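Local coordinates for protein L-lysine 6-monooxygenase involved in desferrioxamine biosynthesis (Erwinia amylovora CFBP1430, PDB 5O8P) that catalyses the FAD- and NADPH-dependent N-hydroxylation of a terminal amine, probably that of cadaverine, in desferrioxamine siderophore biosynthesis, at residues A24-P29 and E414-E419; K82-L87 and Y103-Q108; K259-N264 and K362-V367; R369-D374 and H387-V392. All blocks are in the same frame, centred on the assembly; numbering follows the deposited sequence.

The four contacts are spread over the flavoprotein. Along the chain, contact 1 closes a long loop within which the other three are nested. Contacts 3 and 4 are neighbours, their centres about 9 Å apart, and they touch where the side chain of Val367 packs on that of Thr388. Contact 2 lies across the chain's centre from contact 3, with about 38 Å between centres. The FAD comes within about 13 Å of the Leu26 side chain in contact 1 and about 12 Å of that of Tyr371 in contact 4. Contacts 1 and 2 both reach the second subunit, whereas contact 4 touches no other chain of the assembly.

Contact 1 of 4, residues A24-P29 and E414-E419; sequences ACLSEP and EVYPVE
The side chains of Tyr416 and Leu26 both leave their backbones with CG beside the backbone N and anti to the carbonyl carbon (chi1 -65° for the tyrosine), and in this setting the phenol of the tyrosine reaches a carbonyl of helix 18-27 while an arm of the leucine rests on its ring. That helix follows the first strand of the mixed sheet in the FAD-binding part of the fold, and the contact joins the loop after helix 399-410 to it. Tyr416 OH donates to Leu26 O at 2.7 Å, in the carbonyl plane and on a lone pair, with a C=O...donor angle of 129°. The same carbonyl oxygen lies at the edge of the ring, 3.3 Å from Tyr416 CE2. Leu26 closes over one face: its CD2 sits 4.1 Å from the centroid of the Tyr416 ring, 22° off the normal, a CH-pi contact displaced toward the hydroxyl end of the ring. The phenol is thus fixed in two ways, by its hydroxyl bond and by a methyl over its face. Helix 399-410 packs against both partners, through Asn403 on Leu26 and Ser404 on Tyr416. Within the loop, Glu414 OE2 accepts a bond from Val418 N from above the carboxylate plane. Pro417 O and Glu419 OE2 both meet Lys82 NZ of the second subunit, and the loop thereby takes part in a subunit interface. Pro29 CG stands 3.8 Å from Tyr416 OH.

Contact 2 of 4, residues K82-L87 and Y103-Q108; sequences KQKGKL and YNQYCQ
Gln105 OE1 accepts a weak hydrogen bond from Lys84 NZ at 3.3 Å, the one direct link between these two segments. It ties the loop after helix 77-83, whose C-terminal end is closed by a Schellman motif with Gly85 at positive phi, to helix 100-113, which carries Gln105. Between them the chain runs through helix 87-93 and a short strand. The lysine gets across by a bent route, turning at chi2 and again at chi3 (-129° and -55°), and it meets the glutamine side chain at about a right angle. Gln105, by contrast, is extended beyond CG, which carries its OE1 to the lysine. On the inner side of helix 100-113, Tyr103 packs edge-to-face with the FAD-site residue Trp46, linking this surface contact to the wall of the cofactor pocket. Lys86, at the N-cap position of helix 87-93, pairs with Glu102 in a salt bridge and weakly with Tyr287 of the third subunit. The Gln105 amide likewise looks both ways: with one end tied to a neighbouring chain and the other turned to the lysine, its orientation is probably settled mainly by the subunit interface. The end away from the lysine is the more firmly held, as Gln105 NE2 donates to Leu291 O of the third subunit.

Contact 3 of 4, residues K259-N264 and K362-V367; sequences KRDELN and KDRYDV
Helix 257-266 faces an irregular loop, and the backbones stay well apart, with Asp261 CA and Lys362 CA, the nearest pair, separated by 10.7 Å. Side chains span the gap. Asp261 and Arg364 approach from opposite directions and form a two-pronged, end-on salt bridge. Arg364 NH1 bonds to Asp261 OD1 at 3.2 Å, while Arg364 NH2 bonds to Asp261 OD2 at the same length of 3.2 Å. The two prongs differ in quality of fit: OD2 is reached through its syn lone pair and lies near the guanidinium plane, but OD1 is met from above the carboxylate plane. This follows from the twist between the two groups, whose planes are 55° apart. A bend at chi3 (-64°) turns the guanidinium of Arg364 so that its NH1/NH2 edge looks at the helix. Lys362 runs alongside, its CD over one face of the guanidinium, and its NZ hangs 4.2 Å from Asp261 OD2, too far for a salt bridge yet probably adding to the positive field around the carboxylate. Arg364 NH2 also forms a salt bridge with Asp360, its stronger polar partner, so the arginine is held between two acids, one on the helix and one on its own loop. His387 packs on both Asp261 and Arg364, from the short helix 386-389. The Asp261 side chain is about 9 Å from that of Tyr271, a residue of the NADP(+) site, which is empty in this chain. The whole is a bidentate arginine-aspartate salt bridge at the protein surface, clamping a long loop to a helix.

Contact 4 of 4, residues R369-D374 and H387-V392; sequences RNYSID and HTHGFV
One face of the His389 ring lies against one face of the Tyr371 ring in an offset stack, centroids 4.3 Å apart and planes at 29°, while Arg369 O sits at the imidazole edge. The stack joins the end of the short helix 386-389 to the loop that precedes strand 379-381, about 12 Å from the FAD as measured from the Tyr371 side chain. The overlap is at the rims: Tyr371 CE1 comes 3.3 Å from His389 ND1. On the imidazole edge, His389 CE1 is 3.2 Å from Arg369 O, and His389 NE2 is bonded to Gln368 O, its strongest polar partner, which helps fix the rotation of the ring. Arg369 folds back toward the rings through a bend at chi2 (67°), setting its guanidinium nearly perpendicular to the imidazole, with NH1 3.6 Å from His389 CE1. Arg369 NE makes a salt bridge with Asp250, the main hold on that group. Residues of helix 399-410, among them Tyr401 and Val405, pack on Tyr371, and His253 meets the His389 ring edge-to-face. Arg369 NH1 also gives a weak hydrogen bond to Tyr371 OH at 3.4 Å.

Contact 1 of 4, residues A24-P29 and E414-E419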
# COMPACT_ATOMS: atom_id res chain seq x y z
N ALA B 24 -8.26 -19.29 -29.78
CA ALA B 24 -7.28 -19.88 -30.68
C ALA B 24 -6.18 -20.62 -29.95
O ALA B 24 -5.83 -21.74 -30.33
CB ALA B 24 -6.69 -18.83 -31.60
N CYS B 25 -5.62 -20.00 -28.90
CA CYS B 25 -4.59 -20.68 -28.11
C CYS B 25 -5.14 -21.89 -27.38
O CYS B 25 -4.46 -22.89 -27.21
CB CYS B 25 -3.99 -19.74 -27.07
SG CYS B 25 -3.28 -18.22 -27.69
N LEU B 26 -6.37 -21.78 -26.91
CA LEU B 26 -7.00 -22.88 -26.20
C LEU B 26 -7.39 -24.00 -27.14
O LEU B 26 -7.28 -25.16 -26.75
CB LEU B 26 -8.20 -22.40 -25.39
CG LEU B 26 -7.84 -21.52 -24.18
CD1 LEU B 26 -9.10 -20.98 -23.52
CD2 LEU B 26 -7.00 -22.28 -23.17
N SER B 27 -7.82 -23.67 -28.37
CA SER B 27 -8.26 -24.70 -29.34
C SER B 27 -7.13 -25.41 -30.08
O SER B 27 -7.30 -26.57 -30.43
CB SER B 27 -9.26 -24.15 -30.36
OG SER B 27 -8.82 -22.98 -30.98
N GLU B 28 -5.99 -24.75 -30.30
CA GLU B 28 -4.88 -25.36 -31.08
C GLU B 28 -4.49 -26.79 -30.65
O GLU B 28 -4.47 -27.67 -31.50
CB GLU B 28 -3.63 -24.47 -31.10
CG GLU B 28 -2.77 -24.69 -32.35
CD GLU B 28 -1.45 -23.92 -32.35
OE1 GLU B 28 -0.89 -23.70 -31.25
OE2 GLU B 28 -0.95 -23.55 -33.46
N PRO B 29 -4.21 -27.03 -29.35
CA PRO B 29 -3.77 -28.37 -28.93
C PRO B 29 -4.88 -29.41 -28.74
O PRO B 29 -4.57 -30.56 -28.47
CB PRO B 29 -3.09 -28.10 -27.59
CG PRO B 29 -3.89 -27.01 -27.02
CD PRO B 29 -4.32 -26.14 -28.18
N GLU B 414 -15.95 -31.85 -22.20
CA GLU B 414 -15.49 -30.70 -21.44
C GLU B 414 -13.98 -30.63 -21.49
O GLU B 414 -13.29 -31.20 -20.65
CB GLU B 414 -16.03 -30.77 -19.99
CG GLU B 414 -15.51 -29.68 -19.05
CD GLU B 414 -16.47 -29.35 -17.91
OE1 GLU B 414 -17.66 -29.13 -18.22
OE2 GLU B 414 -16.04 -29.29 -16.72
N VAL B 415 -13.45 -29.91 -22.47
CA VAL B 415 -12.01 -29.95 -22.75
C VAL B 415 -11.19 -29.29 -21.66
O VAL B 415 -10.18 -29.81 -21.24
CB VAL B 415 -11.68 -29.25 -24.09
CG1 VAL B 415 -10.19 -29.35 -24.40
CG2 VAL B 415 -12.51 -29.84 -25.21
N TYR B 416 -11.64 -28.12 -21.21
CA TYR B 416 -11.04 -27.43 -20.09
C TYR B 416 -12.12 -27.32 -19.03
O TYR B 416 -13.24 -26.90 -19.36
CB TYR B 416 -10.58 -26.06 -20.51
CG TYR B 416 -9.48 -26.09 -21.52
CD1 TYR B 416 -8.17 -26.35 -21.15
CD2 TYR B 416 -9.74 -25.85 -22.86
CE1 TYR B 416 -7.15 -26.35 -22.09
CE2 TYR B 416 -8.72 -25.84 -23.81
CZ TYR B 416 -7.42 -26.09 -23.41
OH TYR B 416 -6.40 -26.08 -24.33
N PRO B 417 -11.79 -27.67 -17.77
CA PRO B 417 -12.82 -27.74 -16.73
C PRO B 417 -13.41 -26.36 -16.46
O PRO B 417 -12.69 -25.38 -16.33
CB PRO B 417 -12.06 -28.28 -15.51
CG PRO B 417 -10.65 -27.88 -15.73
CD PRO B 417 -10.44 -27.87 -17.21
N VAL B 418 -14.74 -26.32 -16.39
CA VAL B 418 -15.49 -25.10 -16.28
C VAL B 418 -16.08 -25.06 -14.88
O VAL B 418 -16.96 -25.88 -14.55
CB VAL B 418 -16.63 -25.08 -17.33
CG1 VAL B 418 -17.35 -23.74 -17.30
CG2 VAL B 418 -16.09 -25.38 -18.72
N GLU B 419 -15.61 -24.11 -14.07
CA GLU B 419 -16.10 -23.95 -12.72
C GLU B 419 -17.58 -23.58 -12.74
O GLU B 419 -18.02 -22.80 -13.58
CB GLU B 419 -15.28 -22.91 -11.97
CG GLU B 419 -13.89 -23.40 -11.58
CD GLU B 419 -12.80 -23.09 -12.59
OE1 GLU B 419 -13.11 -22.91 -13.79
OE2 GLU B 419 -11.61 -23.06 -12.17

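Contact 2 of 4, residues K82-L87 and Y103-Q108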
# COMPACT_ATOMS: atom_id res chain seq x y z
N LYS B 82 9.24 -16.19 -20.04
CA LYS B 82 10.35 -17.15 -19.99
C LYS B 82 11.10 -17.26 -21.32
O LYS B 82 12.34 -17.25 -21.34
CB LYS B 82 9.83 -18.52 -19.55
CG LYS B 82 10.85 -19.64 -19.46
CD LYS B 82 12.03 -19.26 -18.59
CE LYS B 82 12.75 -20.50 -18.09
NZ LYS B 82 14.17 -20.22 -17.79
N GLN B 83 10.36 -17.35 -22.42
CA GLN B 83 10.96 -17.47 -23.74
C GLN B 83 11.70 -16.21 -24.14
O GLN B 83 12.80 -16.29 -24.67
CB GLN B 83 9.92 -17.82 -24.81
CG GLN B 83 9.13 -19.12 -24.59
CD GLN B 83 9.95 -20.32 -24.11
OE1 GLN B 83 11.09 -20.52 -24.52
NE2 GLN B 83 9.35 -21.14 -23.26
N LYS B 84 11.11 -15.05 -23.87
CA LYS B 84 11.82 -13.77 -24.04
C LYS B 84 13.05 -13.63 -23.14
O LYS B 84 13.84 -12.73 -23.35
CB LYS B 84 10.90 -12.57 -23.82
CG LYS B 84 10.14 -12.14 -25.09
CD LYS B 84 10.24 -10.65 -25.43
CE LYS B 84 9.80 -9.72 -24.31
NZ LYS B 84 9.67 -8.32 -24.82
N GLY B 85 13.20 -14.47 -22.13
CA GLY B 85 14.41 -14.52 -21.32
C GLY B 85 14.45 -13.45 -20.24
O GLY B 85 15.54 -13.06 -19.81
N LYS B 86 13.27 -13.01 -19.79
CA LYS B 86 13.12 -11.94 -18.80
C LYS B 86 12.23 -12.31 -17.59
O LYS B 86 11.81 -11.42 -16.84
CB LYS B 86 12.50 -10.72 -19.49
CG LYS B 86 11.03 -10.88 -19.86
CD LYS B 86 10.48 -9.64 -20.53
CE LYS B 86 10.20 -8.51 -19.55
NZ LYS B 86 9.75 -7.29 -20.27
N LEU B 87 11.92 -13.58 -17.40
CA LEU B 87 10.97 -13.97 -16.36
C LEU B 87 11.47 -13.56 -14.98
O LEU B 87 10.67 -13.21 -14.13
CB LEU B 87 10.68 -15.48 -16.39
CG LEU B 87 9.77 -16.05 -15.30
CD1 LEU B 87 8.38 -15.44 -15.29
CD2 LEU B 87 9.67 -17.56 -15.48
N TYR B 103 1.41 -6.26 -22.83
CA TYR B 103 0.33 -7.18 -23.15
C TYR B 103 0.21 -7.30 -24.64
O TYR B 103 -0.01 -8.40 -25.18
CB TYR B 103 -1.00 -6.69 -22.58
CG TYR B 103 -2.20 -7.57 -22.89
CD1 TYR B 103 -2.40 -8.79 -22.25
CD2 TYR B 103 -3.15 -7.17 -23.80
CE1 TYR B 103 -3.51 -9.57 -22.53
CE2 TYR B 103 -4.26 -7.95 -24.08
CZ TYR B 103 -4.44 -9.14 -23.45
OH TYR B 103 -5.54 -9.91 -23.74
N ASN B 104 0.37 -6.16 -25.32
CA ASN B 104 0.30 -6.11 -26.77
C ASN B 104 1.43 -6.92 -27.37
O ASN B 104 1.20 -7.70 -28.28
CB ASN B 104 0.33 -4.66 -27.27
CG ASN B 104 0.02 -4.54 -28.75
OD1 ASN B 104 -0.98 -5.08 -29.23
ND2 ASN B 104 0.87 -3.82 -29.48
N GLN B 105 2.65 -6.73 -26.87
CA GLN B 105 3.80 -7.53 -27.30
C GLN B 105 3.58 -9.03 -27.09
O GLN B 105 3.92 -9.84 -27.95
CB GLN B 105 5.06 -7.12 -26.54
CG GLN B 105 5.68 -5.81 -26.98
CD GLN B 105 6.83 -5.39 -26.09
OE1 GLN B 105 7.25 -6.10 -25.17
NE2 GLN B 105 7.35 -4.21 -26.35
N TYR B 106 3.01 -9.37 -25.93
CA TYR B 106 2.67 -10.76 -25.60
C TYR B 106 1.61 -11.35 -26.55
O TYR B 106 1.80 -12.45 -27.07
CB TYR B 106 2.26 -10.87 -24.11
CG TYR B 106 1.32 -12.01 -23.75
CD1 TYR B 106 1.76 -13.32 -23.75
CD2 TYR B 106 -0.00 -11.76 -23.37
CE1 TYR B 106 0.91 -14.37 -23.42
CE2 TYR B 106 -0.87 -12.80 -23.04
CZ TYR B 106 -0.41 -14.11 -23.06
OH TYR B 106 -1.27 -15.16 -22.74
N CYS B 107 0.53 -10.63 -26.79
CA CYS B 107 -0.50 -11.09 -27.73
C CYS B 107 0.06 -11.28 -29.14
O CYS B 107 -0.37 -12.18 -29.86
CB CYS B 107 -1.68 -10.13 -27.78
SG CYS B 107 -2.73 -10.22 -26.31
N GLN B 108 1.02 -10.44 -29.53
CA GLN B 108 1.64 -10.53 -30.85
C GLN B 108 2.51 -11.76 -30.93
O GLN B 108 2.45 -12.49 -31.90
CB GLN B 108 2.46 -9.27 -31.16
CG GLN B 108 1.59 -8.08 -31.56
CD GLN B 108 2.37 -6.78 -31.67
OE1 GLN B 108 3.56 -6.71 -31.35
NE2 GLN B 108 1.69 -5.73 -32.11

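Contact 3 of 4, residues K259-N264 and K362-V367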
# COMPACT_ATOMS: atom_id res chain seq x y z
N LYS B 259 -35.37 -6.34 -16.49
CA LYS B 259 -34.55 -6.23 -15.28
C LYS B 259 -33.06 -6.18 -15.58
O LYS B 259 -32.32 -5.40 -14.97
CB LYS B 259 -34.84 -7.39 -14.31
CG LYS B 259 -34.29 -7.20 -12.89
CD LYS B 259 -34.77 -5.89 -12.25
CE LYS B 259 -34.36 -5.79 -10.81
NZ LYS B 259 -34.48 -4.38 -10.34
N ARG B 260 -32.62 -7.01 -16.51
CA ARG B 260 -31.21 -7.06 -16.89
C ARG B 260 -30.71 -5.73 -17.46
O ARG B 260 -29.59 -5.32 -17.16
CB ARG B 260 -30.95 -8.12 -17.95
CG ARG B 260 -31.35 -9.55 -17.60
CD ARG B 260 -30.42 -10.54 -18.30
NE ARG B 260 -31.06 -11.62 -19.06
CZ ARG B 260 -31.68 -11.46 -20.23
NH1 ARG B 260 -31.81 -10.27 -20.83
NH2 ARG B 260 -32.21 -12.53 -20.82
N ASP B 261 -31.53 -5.08 -18.29
CA ASP B 261 -31.17 -3.80 -18.91
C ASP B 261 -31.08 -2.69 -17.89
O ASP B 261 -30.18 -1.86 -17.98
CB ASP B 261 -32.12 -3.43 -20.06
CG ASP B 261 -31.95 -4.35 -21.28
OD1 ASP B 261 -30.84 -4.89 -21.55
OD2 ASP B 261 -32.95 -4.54 -22.00
N GLU B 262 -32.00 -2.67 -16.92
CA GLU B 262 -31.92 -1.72 -15.80
C GLU B 262 -30.70 -1.99 -14.90
O GLU B 262 -30.10 -1.03 -14.39
CB GLU B 262 -33.22 -1.67 -14.98
CG GLU B 262 -33.03 -1.50 -13.48
CD GLU B 262 -34.30 -1.54 -12.67
OE1 GLU B 262 -35.41 -1.78 -13.22
OE2 GLU B 262 -34.17 -1.35 -11.45
N LEU B 263 -30.33 -3.26 -14.71
CA LEU B 263 -29.10 -3.61 -14.00
C LEU B 263 -27.83 -3.11 -14.71
O LEU B 263 -26.91 -2.66 -14.07
CB LEU B 263 -28.97 -5.13 -13.76
CG LEU B 263 -29.44 -5.62 -12.39
CD1 LEU B 263 -28.51 -5.08 -11.29
CD2 LEU B 263 -30.88 -5.26 -12.08
N ASN B 264 -27.78 -3.20 -16.03
CA ASN B 264 -26.58 -2.81 -16.78
C ASN B 264 -26.31 -1.29 -16.78
O ASN B 264 -25.16 -0.88 -16.84
CB ASN B 264 -26.59 -3.40 -18.20
CG ASN B 264 -26.27 -4.90 -18.21
OD1 ASN B 264 -25.50 -5.42 -17.38
ND2 ASN B 264 -26.89 -5.62 -19.15
N LYS B 362 -35.83 -5.94 -28.37
CA LYS B 362 -35.15 -4.70 -28.77
C LYS B 362 -34.23 -4.84 -30.00
O LYS B 362 -33.38 -3.98 -30.23
CB LYS B 362 -34.36 -4.15 -27.56
CG LYS B 362 -35.24 -3.60 -26.44
CD LYS B 362 -34.42 -2.86 -25.38
CE LYS B 362 -35.23 -1.73 -24.75
NZ LYS B 362 -34.44 -1.03 -23.69
N ASP B 363 -34.41 -5.90 -30.79
CA ASP B 363 -33.59 -6.18 -32.00
C ASP B 363 -32.08 -6.31 -31.74
O ASP B 363 -31.26 -5.87 -32.55
CB ASP B 363 -33.86 -5.13 -33.11
CG ASP B 363 -35.18 -5.34 -33.81
OD1 ASP B 363 -35.32 -6.35 -34.53
OD2 ASP B 363 -36.07 -4.48 -33.64
N ARG B 364 -31.71 -6.92 -30.62
CA ARG B 364 -30.33 -7.36 -30.39
C ARG B 364 -30.38 -8.88 -30.31
O ARG B 364 -31.47 -9.48 -30.29
CB ARG B 364 -29.70 -6.77 -29.13
CG ARG B 364 -29.93 -5.28 -28.93
CD ARG B 364 -29.91 -4.93 -27.46
NE ARG B 364 -31.00 -5.56 -26.70
CZ ARG B 364 -31.26 -5.33 -25.40
NH1 ARG B 364 -30.58 -4.42 -24.71
NH2 ARG B 364 -32.28 -5.96 -24.83
N TYR B 365 -29.21 -9.50 -30.28
CA TYR B 365 -29.16 -10.95 -30.20
C TYR B 365 -29.80 -11.44 -28.89
O TYR B 365 -29.43 -10.97 -27.81
CB TYR B 365 -27.71 -11.46 -30.20
CG TYR B 365 -26.80 -11.01 -31.31
CD1 TYR B 365 -27.25 -10.89 -32.62
CD2 TYR B 365 -25.46 -10.75 -31.05
CE1 TYR B 365 -26.40 -10.48 -33.63
CE2 TYR B 365 -24.60 -10.35 -32.05
CZ TYR B 365 -25.07 -10.23 -33.33
OH TYR B 365 -24.19 -9.84 -34.29
N ASP B 366 -30.75 -12.37 -28.98
CA ASP B 366 -31.28 -13.04 -27.79
C ASP B 366 -30.33 -14.17 -27.40
O ASP B 366 -30.58 -15.36 -27.69
CB ASP B 366 -32.70 -13.57 -28.06
CG ASP B 366 -33.35 -14.15 -26.81
OD1 ASP B 366 -33.37 -13.46 -25.76
OD2 ASP B 366 -33.85 -15.30 -26.89
N VAL B 367 -29.26 -13.81 -26.70
CA VAL B 367 -28.14 -14.73 -26.47
C VAL B 367 -28.53 -15.77 -25.42
O VAL B 367 -29.12 -15.43 -24.40
CB VAL B 367 -26.86 -14.00 -25.99
CG1 VAL B 367 -25.67 -14.96 -26.02
CG2 VAL B 367 -26.58 -12.77 -26.83

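Contact 4 of 4, residues R369-D374 and H387-V392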
# COMPACT_ATOMS: atom_id res chain seq x y z
N ARG B 369 -27.47 -19.07 -22.72
CA ARG B 369 -26.49 -19.12 -21.63
C ARG B 369 -25.14 -19.64 -22.11
O ARG B 369 -24.12 -19.25 -21.56
CB ARG B 369 -27.00 -19.90 -20.42
CG ARG B 369 -26.01 -20.04 -19.24
CD ARG B 369 -25.75 -18.71 -18.57
NE ARG B 369 -24.67 -18.76 -17.58
CZ ARG B 369 -23.36 -18.71 -17.85
NH1 ARG B 369 -22.90 -18.62 -19.09
NH2 ARG B 369 -22.49 -18.73 -16.84
N ASN B 370 -25.15 -20.49 -23.15
CA ASN B 370 -23.90 -20.96 -23.77
C ASN B 370 -23.30 -20.00 -24.82
O ASN B 370 -22.43 -20.41 -25.59
CB ASN B 370 -24.08 -22.37 -24.38
CG ASN B 370 -25.05 -22.41 -25.55
OD1 ASN B 370 -25.76 -21.45 -25.82
ND2 ASN B 370 -25.08 -23.53 -26.26
N TYR B 371 -23.75 -18.75 -24.84
CA TYR B 371 -23.24 -17.69 -25.73
C TYR B 371 -23.65 -17.86 -27.20
O TYR B 371 -23.12 -17.17 -28.08
CB TYR B 371 -21.71 -17.51 -25.56
CG TYR B 371 -21.32 -17.28 -24.11
CD1 TYR B 371 -21.35 -15.99 -23.58
CD2 TYR B 371 -20.98 -18.33 -23.27
CE1 TYR B 371 -21.03 -15.75 -22.25
CE2 TYR B 371 -20.66 -18.12 -21.93
CZ TYR B 371 -20.69 -16.82 -21.41
OH TYR B 371 -20.38 -16.60 -20.07
N SER B 372 -24.65 -18.72 -27.46
CA SER B 372 -25.14 -18.98 -28.80
C SER B 372 -26.29 -18.03 -29.16
O SER B 372 -27.07 -17.65 -28.29
CB SER B 372 -25.58 -20.45 -28.92
OG SER B 372 -26.86 -20.67 -28.37
N ILE B 373 -26.37 -17.66 -30.44
CA ILE B 373 -27.43 -16.75 -30.93
C ILE B 373 -28.37 -17.39 -31.95
O ILE B 373 -29.35 -16.76 -32.38
CB ILE B 373 -26.88 -15.37 -31.42
CG1 ILE B 373 -26.11 -15.51 -32.74
CG2 ILE B 373 -26.03 -14.74 -30.33
CD1 ILE B 373 -25.54 -14.20 -33.27
N ASP B 374 -28.11 -18.64 -32.32
CA ASP B 374 -28.98 -19.38 -33.23
C ASP B 374 -29.84 -20.35 -32.43
O ASP B 374 -29.77 -20.38 -31.19
CB ASP B 374 -28.15 -20.12 -34.28
CG ASP B 374 -27.30 -21.22 -33.68
OD1 ASP B 374 -26.54 -20.91 -32.74
OD2 ASP B 374 -27.39 -22.40 -34.11
N HIS B 387 -25.99 -7.32 -22.65
CA HIS B 387 -27.42 -7.16 -22.35
C HIS B 387 -28.09 -8.40 -21.74
O HIS B 387 -29.16 -8.29 -21.17
CB HIS B 387 -28.18 -6.64 -23.59
CG HIS B 387 -28.24 -7.60 -24.73
ND1 HIS B 387 -27.20 -7.77 -25.63
CD2 HIS B 387 -29.26 -8.36 -25.19
CE1 HIS B 387 -27.56 -8.65 -26.55
NE2 HIS B 387 -28.80 -9.02 -26.31
N THR B 388 -27.48 -9.57 -21.89
CA THR B 388 -28.01 -10.85 -21.37
C THR B 388 -27.10 -11.62 -20.39
O THR B 388 -27.59 -12.50 -19.68
CB THR B 388 -28.28 -11.82 -22.54
OG1 THR B 388 -27.07 -11.99 -23.29
CG2 THR B 388 -29.40 -11.34 -23.44
N HIS B 389 -25.79 -11.34 -20.38
CA HIS B 389 -24.83 -11.95 -19.44
C HIS B 389 -24.19 -10.96 -18.45
O HIS B 389 -23.40 -11.38 -17.60
CB HIS B 389 -23.74 -12.68 -20.21
CG HIS B 389 -24.21 -13.93 -20.87
ND1 HIS B 389 -23.74 -15.18 -20.51
CD2 HIS B 389 -25.13 -14.14 -21.85
CE1 HIS B 389 -24.33 -16.10 -21.26
NE2 HIS B 389 -25.18 -15.50 -22.07
N GLY B 390 -24.51 -9.68 -18.59
CA GLY B 390 -24.21 -8.68 -17.57
C GLY B 390 -22.87 -8.01 -17.72
O GLY B 390 -22.17 -8.20 -18.71
N PHE B 391 -22.49 -7.26 -16.68
CA PHE B 391 -21.26 -6.44 -16.66
C PHE B 391 -19.92 -7.20 -16.87
O PHE B 391 -18.87 -6.55 -17.03
CB PHE B 391 -21.20 -5.68 -15.33
CG PHE B 391 -20.60 -6.48 -14.20
CD1 PHE B 391 -21.37 -7.36 -13.44
CD2 PHE B 391 -19.23 -6.41 -13.96
CE1 PHE B 391 -20.79 -8.10 -12.43
CE2 PHE B 391 -18.65 -7.16 -12.96
CZ PHE B 391 -19.43 -7.99 -12.19
N VAL B 392 -19.93 -8.54 -16.85
CA VAL B 392 -18.68 -9.32 -16.91
C VAL B 392 -18.16 -9.57 -18.32
O VAL B 392 -17.10 -10.17 -18.49
CB VAL B 392 -18.82 -10.69 -16.22
CG1 VAL B 392 -19.19 -10.52 -14.76
CG2 VAL B 392 -19.83 -11.56 -16.96